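Uroporphyrinogen III synthase (PDB 1WCW) probably acts as a uroporphyrinogen-III synthase, closing and rearranging a linear tetrapyrrole into the uroporphyrinogen III macrocycle from which haem and related pigments are made. Local coordinates at residues Leu89-Ala102 against Leu110-Leu123. Sequence-based numbering, arbitrary orientation.
Sequences LAKAFRLARGAKAA and LPPHAVGDGTSKSL. With GOL (glycerol), chain B.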
loop_
_atom_site.group_PDB
_atom_site.type_symbol
_atom_site.label_atom_id
_atom_site.label_comp_id
_atom_site.label_asym_id
_atom_site.label_seq_id
_atom_site.Cartn_x
_atom_site.Cartn_y
_atom_site.Cartn_z
ATOM N N LEU A 89 -14.800 -1.703 19.362
ATOM C CA LEU A 89 -13.689 -0.865 18.911
ATOM C C LEU A 89 -13.438 0.337 19.819
ATOM O O LEU A 89 -12.272 0.736 20.039
ATOM C CB LEU A 89 -13.861 -0.402 17.469
ATOM C CG LEU A 89 -13.700 -1.574 16.464
ATOM C CD1 LEU A 89 -14.204 -1.119 15.096
ATOM C CD2 LEU A 89 -12.321 -2.040 16.393
ATOM N N ALA A 90 -14.502 0.870 20.409
ATOM C CA ALA A 90 -14.332 2.018 21.321
ATOM C C ALA A 90 -13.563 1.614 22.555
ATOM O O ALA A 90 -12.778 2.427 23.111
ATOM C CB ALA A 90 -15.673 2.528 21.728
ATOM N N LYS A 91 -13.766 0.377 22.991
ATOM C CA LYS A 91 -13.081 -0.093 24.178
ATOM C C LYS A 91 -11.645 -0.554 23.890
ATOM O O LYS A 91 -10.783 -0.510 24.778
ATOM C CB LYS A 91 -13.873 -1.221 24.827
ATOM C CG LYS A 91 -15.255 -0.711 25.324
ATOM C CD LYS A 91 -16.136 -1.810 25.871
ATOM C CE LYS A 91 -17.471 -1.249 26.355
ATOM N NZ LYS A 91 -18.220 -2.275 27.154
ATOM N N ALA A 92 -11.345 -0.967 22.664
ATOM C CA ALA A 92 -10.031 -1.432 22.362
ATOM C C ALA A 92 -8.981 -0.283 22.287
ATOM O O ALA A 92 -9.334 0.869 22.036
ATOM C CB ALA A 92 -10.091 -2.139 20.984
ATOM N N PHE A 93 -7.725 -0.683 22.478
ATOM C CA PHE A 93 -6.596 0.225 22.257
ATOM C C PHE A 93 -6.463 0.189 20.714
ATOM O O PHE A 93 -6.295 -0.895 20.132
ATOM C CB PHE A 93 -5.333 -0.294 22.925
ATOM C CG PHE A 93 -4.171 0.616 22.833
ATOM C CD1 PHE A 93 -4.125 1.790 23.604
ATOM C CD2 PHE A 93 -3.138 0.337 21.990
ATOM C CE1 PHE A 93 -2.999 2.661 23.500
ATOM C CE2 PHE A 93 -2.026 1.231 21.883
ATOM C CZ PHE A 93 -1.985 2.407 22.673
ATOM N N ARG A 94 -6.508 1.341 20.091
ATOM C CA ARG A 94 -6.531 1.406 18.635
ATOM C C ARG A 94 -5.274 1.962 18.070
ATOM O O ARG A 94 -4.854 3.080 18.440
ATOM C CB ARG A 94 -7.716 2.248 18.212
ATOM C CG ARG A 94 -9.078 1.693 18.636
ATOM C CD ARG A 94 -10.242 2.599 18.166
ATOM N NE ARG A 94 -10.208 3.942 18.706
ATOM C CZ ARG A 94 -10.624 4.260 19.935
ATOM N NH1 ARG A 94 -10.533 5.554 20.299
ATOM N NH2 ARG A 94 -11.102 3.328 20.768
ATOM N N LEU A 95 -4.654 1.230 17.153
ATOM C CA LEU A 95 -3.471 1.673 16.446
ATOM C C LEU A 95 -3.692 1.818 14.971
ATOM O O LEU A 95 -4.417 0.982 14.365
ATOM C CB LEU A 95 -2.354 0.683 16.605
ATOM C CG LEU A 95 -1.784 0.547 17.996
ATOM C CD1 LEU A 95 -0.808 -0.585 18.044
ATOM C CD2 LEU A 95 -1.095 1.884 18.455
ATOM N N ALA A 96 -3.138 2.837 14.351
ATOM C CA ALA A 96 -3.224 2.953 12.872
ATOM C C ALA A 96 -1.809 2.937 12.363
ATOM O O ALA A 96 -0.916 3.592 12.891
ATOM C CB ALA A 96 -3.908 4.209 12.528
ATOM N N ARG A 97 -1.562 2.154 11.320
ATOM C CA ARG A 97 -0.219 2.074 10.766
ATOM C C ARG A 97 0.226 3.424 10.204
ATOM O O ARG A 97 1.409 3.752 10.327
ATOM C CB ARG A 97 -0.173 1.013 9.656
ATOM C CG ARG A 97 1.224 0.813 9.078
ATOM C CD ARG A 97 1.222 -0.252 7.960
ATOM N NE ARG A 97 0.361 0.077 6.845
ATOM C CZ ARG A 97 0.248 -0.660 5.732
ATOM N NH1 ARG A 97 0.969 -1.745 5.586
ATOM N NH2 ARG A 97 -0.647 -0.287 4.839
ATOM N N GLY A 98 -0.684 4.202 9.642
ATOM C CA GLY A 98 -0.306 5.474 9.028
ATOM C C GLY A 98 -1.489 6.404 8.975
ATOM O O GLY A 98 -2.569 6.079 9.467
ATOM N N ALA A 99 -1.297 7.555 8.318
ATOM C CA ALA A 99 -2.320 8.568 8.221
ATOM C C ALA A 99 -3.628 8.189 7.606
ATOM O O ALA A 99 -4.649 8.682 8.069
ATOM C CB ALA A 99 -1.761 9.780 7.477
ATOM N N LYS A 100 -3.624 7.369 6.581
ATOM C CA LYS A 100 -4.894 7.008 5.954
ATOM C C LYS A 100 -5.777 6.160 6.862
ATOM O O LYS A 100 -6.985 6.395 6.977
ATOM C CB LYS A 100 -4.683 6.299 4.634
ATOM C CG LYS A 100 -4.123 7.266 3.577
ATOM C CD LYS A 100 -3.609 6.507 2.387
ATOM C CE LYS A 100 -3.075 7.481 1.324
ATOM N NZ LYS A 100 -2.646 6.802 0.052
ATOM N N ALA A 101 -5.171 5.167 7.527
ATOM C CA ALA A 101 -5.976 4.373 8.463
ATOM C C ALA A 101 -6.425 5.252 9.604
ATOM O O ALA A 101 -7.527 5.114 10.108
ATOM C CB ALA A 101 -5.188 3.200 9.036
ATOM N N ALA A 102 -5.539 6.170 10.025
ATOM C CA ALA A 102 -5.895 7.053 11.111
ATOM C C ALA A 102 -7.096 7.936 10.749
ATOM O O ALA A 102 -7.978 8.122 11.565
ATOM C CB ALA A 102 -4.725 7.903 11.539
ATOM N N LEU A 110 -13.716 6.933 16.058
ATOM C CA LEU A 110 -12.896 5.933 16.805
ATOM C C LEU A 110 -11.439 6.326 16.566
ATOM O O LEU A 110 -10.623 5.517 16.086
ATOM C CB LEU A 110 -13.158 4.521 16.245
ATOM C CG LEU A 110 -14.591 3.980 16.457
ATOM C CD1 LEU A 110 -14.830 2.796 15.554
ATOM C CD2 LEU A 110 -14.786 3.570 17.918
ATOM N N PRO A 111 -11.062 7.565 16.908
ATOM C CA PRO A 111 -9.683 7.985 16.643
ATOM C C PRO A 111 -8.637 7.062 17.257
ATOM O O PRO A 111 -8.802 6.547 18.363
ATOM C CB PRO A 111 -9.620 9.438 17.198
ATOM C CG PRO A 111 -10.671 9.411 18.321
ATOM C CD PRO A 111 -11.785 8.526 17.789
ATOM N N PRO A 112 -7.543 6.870 16.553
ATOM C CA PRO A 112 -6.506 5.994 17.092
ATOM C C PRO A 112 -5.802 6.574 18.293
ATOM O O PRO A 112 -5.652 7.783 18.418
ATOM C CB PRO A 112 -5.536 5.816 15.907
ATOM C CG PRO A 112 -5.684 7.121 15.148
ATOM C CD PRO A 112 -7.158 7.486 15.246
ATOM N N HIS A 113 -5.325 5.693 19.158
ATOM C CA HIS A 113 -4.507 6.116 20.296
ATOM C C HIS A 113 -3.100 6.373 19.875
ATOM O O HIS A 113 -2.415 7.152 20.564
ATOM C CB HIS A 113 -4.565 5.062 21.398
ATOM C CG HIS A 113 -5.950 4.810 21.890
ATOM N ND1 HIS A 113 -6.700 5.626 22.735
ATOM C CD2 HIS A 113 -6.735 3.741 21.610
ATOM C CE1 HIS A 113 -7.877 5.045 22.972
ATOM N NE2 HIS A 113 -7.911 3.900 22.281
ATOM N N ALA A 114 -2.574 5.732 18.837
ATOM C CA ALA A 114 -1.251 6.011 18.342
ATOM C C ALA A 114 -1.264 5.656 16.855
ATOM O O ALA A 114 -2.074 4.861 16.379
ATOM C CB ALA A 114 -0.219 5.236 19.083
ATOM N N VAL A 115 -0.355 6.301 16.137
ATOM C CA VAL A 115 -0.259 6.223 14.674
ATOM C C VAL A 115 1.184 6.128 14.289
ATOM O O VAL A 115 2.059 6.883 14.803
ATOM C CB VAL A 115 -0.836 7.498 13.999
ATOM C CG1 VAL A 115 -0.845 7.352 12.507
ATOM C CG2 VAL A 115 -2.222 7.749 14.515
ATOM N N GLY A 116 1.467 5.208 13.377
ATOM C CA GLY A 116 2.819 4.982 12.883
ATOM C C GLY A 116 3.099 5.901 11.715
ATOM O O GLY A 116 2.424 6.931 11.508
ATOM N N ASP A 117 4.109 5.491 10.935
ATOM C CA ASP A 117 4.554 6.310 9.810
ATOM C C ASP A 117 4.295 5.623 8.474
ATOM O O ASP A 117 4.927 5.962 7.422
ATOM C CB ASP A 117 6.036 6.709 9.958
ATOM C CG ASP A 117 6.986 5.581 9.683
ATOM O OD1 ASP A 117 6.527 4.506 9.221
ATOM O OD2 ASP A 117 8.228 5.746 9.910
ATOM N N GLY A 118 3.359 4.684 8.458
ATOM C CA GLY A 118 3.025 3.950 7.249
ATOM C C GLY A 118 3.756 2.618 7.119
ATOM O O GLY A 118 3.534 1.871 6.192
ATOM N N THR A 119 4.630 2.271 8.053
ATOM C CA THR A 119 5.378 1.047 7.974
ATOM C C THR A 119 5.165 0.156 9.169
ATOM O O THR A 119 4.883 0.674 10.270
ATOM C CB THR A 119 6.935 1.282 7.925
ATOM O OG1 THR A 119 7.365 1.866 9.174
ATOM C CG2 THR A 119 7.292 2.247 6.793
ATOM N N SER A 120 5.274 -1.151 9.013
ATOM C CA SER A 120 5.154 -2.042 10.148
ATOM C C SER A 120 6.193 -1.737 11.217
ATOM O O SER A 120 5.872 -1.780 12.406
ATOM C CB SER A 120 5.356 -3.497 9.736
ATOM O OG SER A 120 4.236 -3.910 8.977
ATOM N N LYS A 121 7.445 -1.462 10.819
ATOM C CA LYS A 121 8.453 -1.229 11.826
ATOM C C LYS A 121 8.134 -0.023 12.687
ATOM O O LYS A 121 8.454 -0.011 13.888
ATOM C CB LYS A 121 9.827 -1.070 11.215
ATOM C CG LYS A 121 9.908 -0.007 10.117
ATOM C CD LYS A 121 11.364 0.360 9.730
ATOM C CE LYS A 121 11.379 1.210 8.413
ATOM N NZ LYS A 121 12.660 1.925 8.051
ATOM N N SER A 122 7.472 0.994 12.164
ATOM C CA SER A 122 7.167 2.177 12.956
ATOM C C SER A 122 6.181 1.852 14.064
ATOM O O SER A 122 6.037 2.651 15.008
ATOM C CB SER A 122 6.582 3.318 12.101
ATOM O OG SER A 122 5.254 2.974 11.626
ATOM N N LEU A 123 5.425 0.748 13.943
ATOM C CA LEU A 123 4.460 0.361 14.982
ATOM C C LEU A 123 5.116 -0.360 16.155
ATOM O O LEU A 123 4.483 -0.459 17.237
ATOM C CB LEU A 123 3.375 -0.554 14.425
ATOM C CG LEU A 123 2.419 0.180 13.490
ATOM C CD1 LEU A 123 1.487 -0.823 12.865
ATOM C CD2 LEU A 123 1.588 1.291 14.197
HETATM C C1 GOL B . 4.700 -0.830 4.538
HETATM O O1 GOL B . 4.248 -1.085 3.197
HETATM C C2 GOL B . 5.197 -2.159 5.111
HETATM O O2 GOL B . 6.043 -1.873 6.238
HETATM C C3 GOL B . 4.092 -3.079 5.504
HETATM O O3 GOL B . 3.363 -2.560 6.698
#
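Arg94 reaches across to the backbone of the 110-123 segment, donating side-on to Pro111 O through NE (3.0 Å) and NH1 (2.8 Å); the NH1 bond lies in the carbonyl plane, whereas NE sits above it. A bend at chi3 (-61°) turns the guanidinium so that NH2 points back to Leu89 O, 2.9 Å away, in the last turn of helix 86-91. His113 NE2 lies over one guanidinium face. Were Arg94 an alanine, Pro111 O and Leu89 O would probably lose these donors, and the last turn of helix 86-91 its side-chain tie to the loop at Leu110-Pro111. Between the backbones, Ala96 N donates to Ala114 O and Gly116 N to Ala96 O (2.9 Å), the parallel pairing of a beta-alpha-beta unit in which helix 99-107 connects strand 93-96 to the outermost strand 114-115. Beyond the strands, Gly118 N bonds Arg97 O. Apolar contacts line both faces: Leu95 CD2 meets Ala114 CB at 3.5 Å, while Ala102 CB sits against Pro112 CG and Val115 CG2. The Phe93 and His113 rings are nearly parallel (6°) but slid apart, barely overlapping. A glycerol, probably from crystallisation, bridges the segments: its O3 accepts from Arg97 NH1 (2.8 Å) and hydrogen-bonds Ser120 OG.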